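Local coordinates for nitrate regulatory protein (Klebsiella oxytoca, PDB 4AKK), which senses nitrate and nitrite and binds a terminator site in the nasF operon leader RNA to bring about transcription antitermination, at residues Gln158-Ile163 with Gly195-Gly200; Ser354-Ser359 with Asn400-Glu405; Val376-Gln381 with Glu386-Ala391. All coordinates share one frame; numbering follows the deposited sequence.

Contact 1. Residues Gln158-Ile163 with Gly195-Gly200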
ATOM      1  N   GLN A 158      14.095  18.761  14.503  1.00 30.56           N
ATOM      2  CA  GLN A 158      14.411  17.777  15.537  1.00 35.12           C
ATOM      3  C   GLN A 158      13.183  17.379  16.371  1.00 32.01           C
ATOM      4  O   GLN A 158      13.005  16.204  16.691  1.00 32.79           O
ATOM      5  CB  GLN A 158      15.560  18.266  16.426  1.00 31.10           C
ATOM      6  CG  GLN A 158      16.854  18.504  15.651  1.00 34.67           C
ATOM      7  CD  GLN A 158      18.036  18.819  16.551  1.00 50.72           C
ATOM      8  OE1 GLN A 158      17.868  18.599  17.855  1.00 46.90           O
ATOM      9  NE2 GLN A 158      19.089  19.255  16.080  1.00 40.45           N
ATOM     10  N   PHE A 159      12.336  18.346  16.712  1.00 29.36           N
ATOM     11  CA  PHE A 159      11.052  18.022  17.329  1.00 29.38           C
ATOM     12  C   PHE A 159      10.237  17.128  16.392  1.00 31.87           C
ATOM     13  O   PHE A 159       9.681  16.114  16.811  1.00 30.06           O
ATOM     14  CB  PHE A 159      10.255  19.285  17.664  1.00 31.36           C
ATOM     15  CG  PHE A 159      10.708  19.975  18.917  1.00 30.46           C
ATOM     16  CD1 PHE A 159      10.549  19.370  20.153  1.00 34.37           C
ATOM     17  CD2 PHE A 159      11.303  21.219  18.860  1.00 31.51           C
ATOM     18  CE1 PHE A 159      10.975  19.998  21.309  1.00 33.05           C
ATOM     19  CE2 PHE A 159      11.736  21.851  20.010  1.00 31.52           C
ATOM     20  CZ  PHE A 159      11.572  21.241  21.234  1.00 31.94           C
ATOM     21  N   SER A 160      10.174  17.512  15.117  1.00 27.27           N
ATOM     22  CA  SER A 160       9.390  16.770  14.149  1.00 25.55           C
ATOM     23  C   SER A 160       9.858  15.326  14.035  1.00 28.46           C
ATOM     24  O   SER A 160       9.048  14.436  13.813  1.00 28.99           O
ATOM     25  CB  SER A 160       9.455  17.440  12.776  1.00 31.17           C
ATOM     26  OG  SER A 160       8.862  18.723  12.816  1.00 32.17           O
ATOM     27  N   ARG A 161      11.168  15.104  14.147  1.00 26.82           N
ATOM     28  CA  ARG A 161      11.736  13.761  14.036  1.00 31.13           C
ATOM     29  C   ARG A 161      11.362  12.873  15.231  1.00 30.15           C
ATOM     30  O   ARG A 161      11.025  11.704  15.059  1.00 30.01           O
ATOM     31  CB  ARG A 161      13.255  13.827  13.881  1.00 30.26           C
ATOM     32  CG  ARG A 161      13.931  12.470  14.022  1.00 39.88           C
ATOM     33  CD  ARG A 161      15.414  12.544  13.724  1.00 46.57           C
ATOM     34  NE  ARG A 161      16.125  13.366  14.699  1.00 49.85           N
ATOM     35  CZ  ARG A 161      17.444  13.530  14.718  1.00 55.54           C
ATOM     36  NH1 ARG A 161      18.202  12.919  13.815  1.00 57.44           N
ATOM     37  NH2 ARG A 161      18.004  14.303  15.639  1.00 53.36           N
ATOM     38  N   ILE A 162      11.424  13.429  16.439  1.00 29.39           N
ATOM     39  CA  ILE A 162      10.978  12.704  17.621  1.00 31.54           C
ATOM     40  C   ILE A 162       9.507  12.317  17.471  1.00 31.45           C
ATOM     41  O   ILE A 162       9.107  11.183  17.740  1.00 31.25           O
ATOM     42  CB  ILE A 162      11.152  13.551  18.891  1.00 33.92           C
ATOM     43  CG1 ILE A 162      12.641  13.750  19.189  1.00 37.73           C
ATOM     44  CG2 ILE A 162      10.459  12.881  20.081  1.00 33.60           C
ATOM     45  CD1 ILE A 162      12.926  14.721  20.315  1.00 38.15           C
ATOM     46  N   ILE A 163       8.714  13.276  17.013  1.00 26.44           N
ATOM     47  CA  ILE A 163       7.291  13.073  16.787  1.00 27.44           C
ATOM     48  C   ILE A 163       6.975  11.974  15.769  1.00 30.77           C
ATOM     49  O   ILE A 163       6.081  11.146  15.982  1.00 28.88           O
ATOM     50  CB  ILE A 163       6.598  14.409  16.384  1.00 21.97           C
ATOM     51  CG1 ILE A 163       6.527  15.338  17.607  1.00 28.56           C
ATOM     52  CG2 ILE A 163       5.197  14.127  15.837  1.00 27.90           C
ATOM     53  CD1 ILE A 163       6.210  16.813  17.288  1.00 27.03           C
ATOM     54  N   GLY A 195      -2.569  13.666  10.126  1.00 26.81           N
ATOM     55  CA  GLY A 195      -3.024  14.905   9.525  1.00 28.13           C
ATOM     56  C   GLY A 195      -2.731  16.097  10.432  1.00 27.62           C
ATOM     57  O   GLY A 195      -2.357  17.180   9.968  1.00 28.29           O
ATOM     58  N   LYS A 196      -2.910  15.882  11.733  1.00 28.43           N
ATOM     59  CA  LYS A 196      -2.740  16.917  12.751  1.00 29.19           C
ATOM     60  C   LYS A 196      -1.268  17.256  12.885  1.00 31.12           C
ATOM     61  O   LYS A 196      -0.908  18.413  13.085  1.00 30.07           O
ATOM     62  CB  LYS A 196      -3.293  16.406  14.086  1.00 30.46           C
ATOM     63  CG  LYS A 196      -3.113  17.317  15.271  1.00 30.63           C
ATOM     64  CD  LYS A 196      -3.939  16.795  16.458  1.00 38.49           C
ATOM     65  CE  LYS A 196      -3.633  17.543  17.749  1.00 36.20           C
ATOM     66  NZ  LYS A 196      -2.399  17.044  18.412  1.00 34.07           N
ATOM     67  N   GLU A 197      -0.409  16.245  12.772  1.00 27.34           N
ATOM     68  CA  GLU A 197       1.031  16.494  12.805  1.00 28.83           C
ATOM     69  C   GLU A 197       1.469  17.379  11.630  1.00 29.30           C
ATOM     70  O   GLU A 197       2.274  18.305  11.789  1.00 35.74           O
ATOM     71  CB  GLU A 197       1.815  15.177  12.789  1.00 28.10           C
ATOM     72  CG  GLU A 197       3.296  15.332  12.398  1.00 25.92           C
ATOM     73  CD  GLU A 197       4.072  16.321  13.284  1.00 33.45           C
ATOM     74  OE1 GLU A 197       3.496  16.834  14.274  1.00 36.54           O
ATOM     75  OE2 GLU A 197       5.265  16.594  12.991  1.00 32.34           O
ATOM     76  N   LEU A 198       0.948  17.073  10.454  1.00 26.19           N
ATOM     77  CA  LEU A 198       1.272  17.816   9.246  1.00 27.55           C
ATOM     78  C   LEU A 198       0.686  19.218   9.305  1.00 27.89           C
ATOM     79  O   LEU A 198       1.260  20.144   8.745  1.00 29.80           O
ATOM     80  CB  LEU A 198       0.758  17.079   8.005  1.00 28.51           C
ATOM     81  CG  LEU A 198       1.435  15.730   7.688  1.00 32.94           C
ATOM     82  CD1 LEU A 198       0.968  15.184   6.345  1.00 25.75           C
ATOM     83  CD2 LEU A 198       2.946  15.834   7.700  1.00 27.92           C
ATOM     84  N   ALA A 199      -0.469  19.369   9.960  1.00 29.64           N
ATOM     85  CA  ALA A 199      -1.010  20.708  10.216  1.00 28.12           C
ATOM     86  C   ALA A 199      -0.041  21.490  11.114  1.00 31.07           C
ATOM     87  O   ALA A 199       0.213  22.666  10.885  1.00 30.83           O
ATOM     88  CB  ALA A 199      -2.399  20.627  10.855  1.00 28.91           C
ATOM     89  N   GLY A 200       0.489  20.821  12.136  1.00 26.54           N
ATOM     90  CA  GLY A 200       1.528  21.384  12.978  1.00 28.38           C
ATOM     91  C   GLY A 200       2.790  21.778  12.224  1.00 30.01           C
ATOM     92  O   GLY A 200       3.381  22.800  12.523  1.00 29.24           O
TER
HETATM   93  O   HOH W   1       6.635  14.475  12.515  1.00 29.19           O

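Contact 2. Residues Ser354-Ser359 with Asn400-Glu405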
ATOM      1  N   SER A 354       4.544   9.919   4.948  1.00 34.13           N
ATOM      2  CA  SER A 354       5.275  10.423   6.088  1.00 38.51           C
ATOM      3  C   SER A 354       6.781  10.339   5.874  1.00 35.33           C
ATOM      4  O   SER A 354       7.492  11.318   6.073  1.00 34.99           O
ATOM      5  CB  SER A 354       4.892   9.620   7.333  1.00 37.54           C
ATOM      6  OG  SER A 354       5.556  10.132   8.477  1.00 40.10           O
ATOM      7  N   GLY A 355       7.256   9.162   5.478  1.00 39.34           N
ATOM      8  CA  GLY A 355       8.661   8.969   5.167  1.00 38.91           C
ATOM      9  C   GLY A 355       9.134   9.865   4.037  1.00 39.52           C
ATOM     10  O   GLY A 355      10.181  10.488   4.138  1.00 39.59           O
ATOM     11  N   GLN A 356       8.360   9.930   2.955  1.00 39.85           N
ATOM     12  CA  GLN A 356       8.725  10.749   1.802  1.00 32.00           C
ATOM     13  C   GLN A 356       8.929  12.214   2.177  1.00 38.57           C
ATOM     14  O   GLN A 356       9.867  12.841   1.691  1.00 37.22           O
ATOM     15  CB  GLN A 356       7.661  10.645   0.707  1.00 34.13           C
ATOM     16  CG  GLN A 356       7.558   9.268   0.077  1.00 42.43           C
ATOM     17  CD  GLN A 356       6.345   9.131  -0.821  1.00 47.65           C
ATOM     18  OE1 GLN A 356       5.347   9.834  -0.650  1.00 45.69           O
ATOM     19  NE2 GLN A 356       6.425   8.221  -1.785  1.00 46.37           N
ATOM     20  N   LEU A 357       8.049  12.760   3.025  1.00 36.25           N
ATOM     21  CA  LEU A 357       8.139  14.173   3.414  1.00 38.72           C
ATOM     22  C   LEU A 357       9.349  14.417   4.305  1.00 37.12           C
ATOM     23  O   LEU A 357       9.795  15.548   4.469  1.00 35.77           O
ATOM     24  CB  LEU A 357       6.866  14.648   4.133  1.00 36.48           C
ATOM     25  CG  LEU A 357       5.587  14.696   3.293  1.00 38.09           C
ATOM     26  CD1 LEU A 357       4.340  14.781   4.178  1.00 39.11           C
ATOM     27  CD2 LEU A 357       5.632  15.845   2.294  1.00 36.48           C
ATOM     28  N   ALA A 358       9.866  13.340   4.881  1.00 38.31           N
ATOM     29  CA  ALA A 358      10.985  13.425   5.799  1.00 40.26           C
ATOM     30  C   ALA A 358      12.321  13.211   5.085  1.00 40.29           C
ATOM     31  O   ALA A 358      13.381  13.428   5.670  1.00 42.22           O
ATOM     32  CB  ALA A 358      10.816  12.403   6.907  1.00 39.15           C
ATOM     33  N   SER A 359      12.259  12.778   3.829  1.00 37.38           N
ATOM     34  CA  SER A 359      13.449  12.390   3.076  1.00 35.35           C
ATOM     35  C   SER A 359      13.763  13.391   1.970  1.00 38.54           C
ATOM     36  O   SER A 359      12.903  13.710   1.147  1.00 32.65           O
ATOM     37  CB  SER A 359      13.254  10.999   2.465  1.00 38.73           C
ATOM     38  OG  SER A 359      14.084  10.807   1.325  1.00 39.15           O
ATOM     39  N   ASN A 400      -7.740  17.632  -5.101  1.00 35.54           N
ATOM     40  CA  ASN A 400      -7.375  17.033  -3.817  1.00 33.32           C
ATOM     41  C   ASN A 400      -6.250  16.007  -3.970  1.00 41.63           C
ATOM     42  O   ASN A 400      -6.302  14.915  -3.405  1.00 39.05           O
ATOM     43  CB  ASN A 400      -8.587  16.364  -3.174  1.00 40.50           C
ATOM     44  CG  ASN A 400      -9.764  17.319  -2.996  1.00 43.84           C
ATOM     45  OD1 ASN A 400      -9.601  18.462  -2.561  1.00 45.34           O
ATOM     46  ND2 ASN A 400     -10.955  16.849  -3.332  1.00 50.48           N
ATOM     47  N   GLN A 401      -5.237  16.359  -4.752  1.00 36.74           N
ATOM     48  CA  GLN A 401      -4.061  15.510  -4.901  1.00 36.39           C
ATOM     49  C   GLN A 401      -2.806  16.335  -4.615  1.00 35.15           C
ATOM     50  O   GLN A 401      -2.853  17.566  -4.609  1.00 36.59           O
ATOM     51  CB  GLN A 401      -4.002  14.926  -6.312  1.00 33.53           C
ATOM     52  CG  GLN A 401      -5.226  14.093  -6.690  1.00 32.78           C
ATOM     53  CD  GLN A 401      -5.095  13.436  -8.053  1.00 37.56           C
ATOM     54  OE1 GLN A 401      -3.985  13.155  -8.517  1.00 40.50           O
ATOM     55  NE2 GLN A 401      -6.230  13.175  -8.699  1.00 40.49           N
ATOM     56  N   ARG A 402      -1.689  15.657  -4.366  1.00 37.33           N
ATOM     57  CA  ARG A 402      -0.426  16.347  -4.150  1.00 36.50           C
ATOM     58  C   ARG A 402       0.051  16.870  -5.498  1.00 32.83           C
ATOM     59  O   ARG A 402      -0.350  16.353  -6.533  1.00 32.12           O
ATOM     60  CB  ARG A 402       0.607  15.408  -3.541  1.00 40.25           C
ATOM     61  CG  ARG A 402       0.155  14.657  -2.284  1.00 43.82           C
ATOM     62  CD  ARG A 402       1.248  13.665  -1.864  1.00 47.05           C
ATOM     63  NE  ARG A 402       2.484  14.365  -1.521  1.00 41.84           N
ATOM     64  CZ  ARG A 402       3.708  13.858  -1.642  1.00 48.96           C
ATOM     65  NH1 ARG A 402       3.889  12.624  -2.107  1.00 43.72           N
ATOM     66  NH2 ARG A 402       4.757  14.597  -1.301  1.00 41.72           N
ATOM     67  N   MET A 403       0.871  17.915  -5.484  1.00 35.55           N
ATOM     68  CA  MET A 403       1.449  18.464  -6.714  1.00 33.60           C
ATOM     69  C   MET A 403       2.224  17.398  -7.506  1.00 28.83           C
ATOM     70  O   MET A 403       2.179  17.380  -8.727  1.00 26.48           O
ATOM     71  CB  MET A 403       2.363  19.673  -6.412  1.00 26.73           C
ATOM     72  CG  MET A 403       1.640  21.021  -6.087  1.00 33.62           C
ATOM     73  SD  MET A 403       2.758  22.467  -5.938  1.00 24.10           S
ATOM     74  CE  MET A 403       3.315  22.648  -7.627  1.00 30.21           C
ATOM     75  N   VAL A 404       2.936  16.510  -6.817  1.00 28.08           N
ATOM     76  CA  VAL A 404       3.707  15.500  -7.533  1.00 29.82           C
ATOM     77  C   VAL A 404       2.796  14.506  -8.249  1.00 29.70           C
ATOM     78  O   VAL A 404       3.145  14.004  -9.320  1.00 31.97           O
ATOM     79  CB  VAL A 404       4.739  14.770  -6.641  1.00 33.50           C
ATOM     80  CG1 VAL A 404       4.058  14.004  -5.511  1.00 27.80           C
ATOM     81  CG2 VAL A 404       5.619  13.849  -7.500  1.00 31.58           C
ATOM     82  N   GLU A 405       1.620  14.256  -7.674  1.00 33.95           N
ATOM     83  CA  GLU A 405       0.609  13.397  -8.308  1.00 35.30           C
ATOM     84  C   GLU A 405       0.027  14.059  -9.550  1.00 30.16           C
ATOM     85  O   GLU A 405      -0.167  13.413 -10.563  1.00 30.81           O
ATOM     86  CB  GLU A 405      -0.507  13.037  -7.324  1.00 31.02           C
ATOM     87  CG  GLU A 405      -0.058  12.140  -6.184  1.00 37.38           C
ATOM     88  CD  GLU A 405      -1.090  12.050  -5.065  1.00 48.57           C
ATOM     89  OE1 GLU A 405      -1.887  13.002  -4.911  1.00 43.63           O
ATOM     90  OE2 GLU A 405      -1.101  11.032  -4.334  1.00 55.30           O
TER

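Contact 3. Residues Val376-Gln381 with Glu386-Ala391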
ATOM      1  N   VAL A 376       6.583  21.018 -19.467  1.00 42.54           N
ATOM      2  CA  VAL A 376       5.529  20.632 -20.398  1.00 41.02           C
ATOM      3  C   VAL A 376       4.551  21.778 -20.609  1.00 47.45           C
ATOM      4  O   VAL A 376       4.166  22.072 -21.740  1.00 48.63           O
ATOM      5  CB  VAL A 376       4.761  19.377 -19.930  1.00 38.38           C
ATOM      6  CG1 VAL A 376       3.452  19.230 -20.710  1.00 43.36           C
ATOM      7  CG2 VAL A 376       5.635  18.130 -20.085  1.00 42.52           C
ATOM      8  N   LEU A 377       4.146  22.418 -19.517  1.00 42.51           N
ATOM      9  CA  LEU A 377       3.251  23.566 -19.591  1.00 45.45           C
ATOM     10  C   LEU A 377       3.937  24.768 -20.243  1.00 45.76           C
ATOM     11  O   LEU A 377       3.310  25.536 -20.968  1.00 47.86           O
ATOM     12  CB  LEU A 377       2.736  23.937 -18.198  1.00 43.42           C
ATOM     13  CG  LEU A 377       1.918  22.857 -17.477  1.00 40.48           C
ATOM     14  CD1 LEU A 377       1.585  23.255 -16.058  1.00 37.80           C
ATOM     15  CD2 LEU A 377       0.655  22.547 -18.256  1.00 43.14           C
ATOM     16  N   MET A 378       5.229  24.925 -19.989  1.00 42.39           N
ATOM     17  CA  MET A 378       5.966  26.056 -20.533  1.00 47.92           C
ATOM     18  C   MET A 378       6.106  25.950 -22.053  1.00 54.43           C
ATOM     19  O   MET A 378       6.143  26.962 -22.754  1.00 55.48           O
ATOM     20  CB  MET A 378       7.332  26.189 -19.858  1.00 50.04           C
ATOM     21  CG  MET A 378       7.270  26.788 -18.451  1.00 48.51           C
ATOM     22  SD  MET A 378       8.753  26.475 -17.470  1.00 38.65           S
ATOM     23  CE  MET A 378       9.984  27.450 -18.332  1.00 44.48           C
ATOM     24  N   THR A 379       6.157  24.719 -22.554  1.00 55.29           N
ATOM     25  CA  THR A 379       6.403  24.465 -23.970  1.00 53.25           C
ATOM     26  C   THR A 379       5.130  24.343 -24.804  1.00 56.39           C
ATOM     27  O   THR A 379       4.971  25.020 -25.819  1.00 59.80           O
ATOM     28  CB  THR A 379       7.213  23.180 -24.156  1.00 54.10           C
ATOM     29  OG1 THR A 379       8.480  23.317 -23.505  1.00 54.26           O
ATOM     30  CG2 THR A 379       7.421  22.898 -25.631  1.00 56.37           C
ATOM     31  N   TYR A 380       4.226  23.477 -24.374  1.00 52.18           N
ATOM     32  CA  TYR A 380       3.049  23.169 -25.168  1.00 57.26           C
ATOM     33  C   TYR A 380       1.881  24.077 -24.842  1.00 65.30           C
ATOM     34  O   TYR A 380       0.798  23.920 -25.399  1.00 75.07           O
ATOM     35  CB  TYR A 380       2.660  21.703 -24.984  1.00 56.79           C
ATOM     36  CG  TYR A 380       3.772  20.773 -25.400  1.00 61.02           C
ATOM     37  CD1 TYR A 380       3.905  20.365 -26.721  1.00 59.49           C
ATOM     38  CD2 TYR A 380       4.713  20.333 -24.480  1.00 56.83           C
ATOM     39  CE1 TYR A 380       4.937  19.529 -27.110  1.00 57.49           C
ATOM     40  CE2 TYR A 380       5.746  19.495 -24.859  1.00 55.23           C
ATOM     41  CZ  TYR A 380       5.851  19.095 -26.175  1.00 62.25           C
ATOM     42  OH  TYR A 380       6.880  18.260 -26.552  1.00 68.50           O
ATOM     43  N   GLN A 381       2.098  25.038 -23.953  1.00 62.75           N
ATOM     44  CA  GLN A 381       1.002  25.898 -23.532  1.00 63.18           C
ATOM     45  C   GLN A 381       1.444  27.340 -23.289  1.00 61.85           C
ATOM     46  O   GLN A 381       0.631  28.199 -22.951  1.00 66.51           O
ATOM     47  CB  GLN A 381       0.324  25.310 -22.297  1.00 66.97           C
ATOM     48  CG  GLN A 381      -1.146  25.647 -22.186  1.00 74.65           C
ATOM     49  CD  GLN A 381      -1.942  24.502 -21.607  1.00 75.69           C
ATOM     50  OE1 GLN A 381      -1.439  23.385 -21.486  1.00 81.70           O
ATOM     51  NE2 GLN A 381      -3.194  24.769 -21.251  1.00 79.01           N
ATOM     52  N   GLU A 386       6.695  30.536 -13.301  1.00 44.63           N
ATOM     53  CA  GLU A 386       5.903  30.709 -12.088  1.00 42.09           C
ATOM     54  C   GLU A 386       4.444  30.369 -12.374  1.00 44.63           C
ATOM     55  O   GLU A 386       3.794  29.675 -11.594  1.00 42.23           O
ATOM     56  CB  GLU A 386       6.042  32.134 -11.535  1.00 40.43           C
ATOM     57  CG  GLU A 386       5.085  32.453 -10.376  1.00 44.82           C
ATOM     58  CD  GLU A 386       5.464  31.736  -9.087  1.00 45.08           C
ATOM     59  OE1 GLU A 386       6.466  30.989  -9.092  1.00 45.90           O
ATOM     60  OE2 GLU A 386       4.765  31.926  -8.066  1.00 49.49           O
ATOM     61  N   GLN A 387       3.942  30.841 -13.511  1.00 46.55           N
ATOM     62  CA  GLN A 387       2.583  30.539 -13.939  1.00 43.04           C
ATOM     63  C   GLN A 387       2.360  29.028 -14.014  1.00 42.87           C
ATOM     64  O   GLN A 387       1.320  28.512 -13.596  1.00 44.93           O
ATOM     65  CB  GLN A 387       2.321  31.172 -15.308  1.00 49.01           C
ATOM     66  CG  GLN A 387       0.924  30.928 -15.876  1.00 55.56           C
ATOM     67  CD  GLN A 387       0.750  31.540 -17.262  1.00 64.46           C
ATOM     68  OE1 GLN A 387       1.721  31.981 -17.887  1.00 64.53           O
ATOM     69  NE2 GLN A 387      -0.488  31.569 -17.750  1.00 59.05           N
ATOM     70  N   ALA A 388       3.346  28.333 -14.568  1.00 45.03           N
ATOM     71  CA  ALA A 388       3.335  26.879 -14.672  1.00 47.00           C
ATOM     72  C   ALA A 388       3.179  26.224 -13.301  1.00 41.55           C
ATOM     73  O   ALA A 388       2.352  25.328 -13.111  1.00 42.37           O
ATOM     74  CB  ALA A 388       4.620  26.401 -15.346  1.00 42.43           C
ATOM     75  N   TRP A 389       3.983  26.681 -12.347  1.00 39.83           N
ATOM     76  CA  TRP A 389       3.945  26.141 -10.997  1.00 41.37           C
ATOM     77  C   TRP A 389       2.583  26.405 -10.365  1.00 38.62           C
ATOM     78  O   TRP A 389       1.989  25.516  -9.753  1.00 39.55           O
ATOM     79  CB  TRP A 389       5.071  26.733 -10.142  1.00 38.79           C
ATOM     80  CG  TRP A 389       5.176  26.098  -8.785  1.00 38.32           C
ATOM     81  CD1 TRP A 389       5.905  24.988  -8.449  1.00 37.73           C
ATOM     82  CD2 TRP A 389       4.524  26.530  -7.585  1.00 31.95           C
ATOM     83  NE1 TRP A 389       5.741  24.698  -7.111  1.00 36.77           N
ATOM     84  CE2 TRP A 389       4.901  25.632  -6.557  1.00 36.94           C
ATOM     85  CE3 TRP A 389       3.652  27.587  -7.278  1.00 36.53           C
ATOM     86  CZ2 TRP A 389       4.440  25.763  -5.240  1.00 37.73           C
ATOM     87  CZ3 TRP A 389       3.199  27.722  -5.967  1.00 36.39           C
ATOM     88  CH2 TRP A 389       3.593  26.814  -4.965  1.00 36.06           C
ATOM     89  N   GLN A 390       2.075  27.619 -10.533  1.00 42.91           N
ATOM     90  CA  GLN A 390       0.779  27.967  -9.964  1.00 41.03           C
ATOM     91  C   GLN A 390      -0.318  27.084 -10.539  1.00 42.15           C
ATOM     92  O   GLN A 390      -1.204  26.641  -9.811  1.00 43.83           O
ATOM     93  CB  GLN A 390       0.461  29.447 -10.190  1.00 43.61           C
ATOM     94  CG  GLN A 390       1.362  30.402  -9.414  1.00 43.50           C
ATOM     95  CD  GLN A 390       1.073  30.432  -7.909  1.00 43.22           C
ATOM     96  OE1 GLN A 390      -0.104  29.955  -7.512  1.00 51.05           O
ATOM     97  NE2 GLN A 390       1.906  30.883  -7.116  1.00 47.67           N
ATOM     98  N   ALA A 391      -0.250  26.811 -11.841  1.00 44.87           N
ATOM     99  CA  ALA A 391      -1.244  25.949 -12.493  1.00 38.71           C
ATOM    100  C   ALA A 391      -1.286  24.556 -11.858  1.00 41.31           C
ATOM    101  O   ALA A 391      -2.356  24.020 -11.583  1.00 41.15           O
ATOM    102  CB  ALA A 391      -0.962  25.845 -13.977  1.00 37.03           C
TER

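Contact 1. Residues Gln158-Ile163 with Gly195-Gly200
In the all-helical NIT nitrate-sensing domain, helices 152-167 and 180-212 meet where Ile-163 packs against the carboxylate of Glu-197, a buried acid held among polar partners. Branch CG2 of Ile-163 does most of the touching, lying 3.5 Å from Glu-197 CD, and Ile-163 CD1 reaches OE1 of the same carboxylate at 4.1 Å. Glu-197 arrives there because CG stands opposite the backbone N (chi1 163°) while the chain bends at chi2 (56°), which carries the acid toward the neighbouring helix.

Its two oxygens have different company. OE1 accepts a hydrogen bond from Gln-74, whereas OE2 forms a salt bridge with Arg-77 and takes a hydrogen bond from Gln-201. Arg-77 and Gln-74 both belong to helix 56-85, so the acid ties three helices together, and the arginine nearby would be expected to favour its ionised form. Ser-160 OG, 4.2 Å from Glu-197 OE2, is bonded instead to Thr-156 O and to the same Arg-77. What joins the two segments in polar terms is a bridging water, which donates to Ser-160 O at 2.7 Å and to Glu-197 OE2 at 2.6 Å.

Contact 2. Residues Ser354-Ser359 with Asn400-Glu405
Arg-402 reaches across to the end of helix 341-358, where its guanidinium points one nitrogen at Gln-356 and the other at Leu-357. Leu-357 CD2 lies 3.9 Å from Arg-402 NH2, the two side chains running past each other in opposite directions. On the polar side, Gln-356 OE1 comes to 3.5 Å from Arg-402 NH1, with the amide and guanidinium planes turned 33° apart. Neither neighbour meets the guanidinium squarely by face or edge.

The closely packed part of the contact is the surround of the arginine itself. Val-404 CG1 sits 3.7 Å above one guanidinium face, displaced toward its rim, and Glu-366 of helix 360-380 forms a salt bridge with NH2. A bend at chi3 (62°) turns the guanidinium out of line with the extended start of the side chain. At the other end of the residue, Arg-402 N donates to Glu-405 OE1 over 2.7 Å, meeting that oxygen from above the carboxylate plane.

The helix 341-358 side is looser: Gln-356 and Leu-357 are partly exposed, and the nearest CA atoms of the segments stay 11.6 Å apart. Within the ANTAR family region, a long arginine thus reaches from the start of helix 403-412 to the last turn of helix 341-358. Arg-402 is the N-cap, and its backbone N-H bonded to the N3 glutamate side chain corresponds to one half of a capping box.

Contact 3. Residues Val376-Gln381 with Glu386-Ala391
Leu-377 of helix 360-380 and Ala-388 of helix 385-399 face each other with their CA atoms only 5.9 Å apart, and the contact between them is apolar. Their CB atoms stand 4.2 Å from one another. Farther along the leucine, branch CD1 lies 3.7 Å from the backbone oxygen of Ala-388 and also meets Ala-391 CB, one turn on, at 4.2 Å. Met-378 also touches Ala-388, its CG 4.1 Å from the alanine CB. The small alanine side chains let the backbones come close here, with the axes of the short segments 9.3 Å apart at closest approach. Leu-377 also touches Leu-410 of helix 403-412 and Leu-416 of the second subunit.

Polar bonds lie on the part of helix 385-399 that meets helix 217-240. Gln-390 NE2 donates to Glu-386 OE2 over 3.2 Å along a nearly straight path of 176°, with the acceptor in the amide plane, and also bonds Cys-267 O. Glu-386 OE2 pairs with Arg-220 in a salt bridge, and this arginine forms a cation-pi contact with Trp-389.

Their directions 121° apart, these are two successive helices joined by a short turn, which with helix 403-412 belong to the helical bundle of the ANTAR RNA-binding domain.

In the fold
Contact 1 lies in the NIT sensing region, its centre about 6 Å from the centre of the chain, while contacts 2 and 3 lie within the ANTAR region. Contacts 1 and 2 touch directly: Leu-198 CD2 packs 3.9 Å from Leu-357 CD1, and the centres of these contacts are about 15 Å apart. Contact 3 is nested in the chain loop that contact 2 closes, with Met-403 packing against Trp-389 between them and centres about 20 Å apart. Contacts 1 and 3 do not touch, their nearest atoms being about 15 Å apart. Contact 2 thus stands between the buried contact of the NIT region and the contact 3 helix pair, whose centre is about 31 Å from that of the chain.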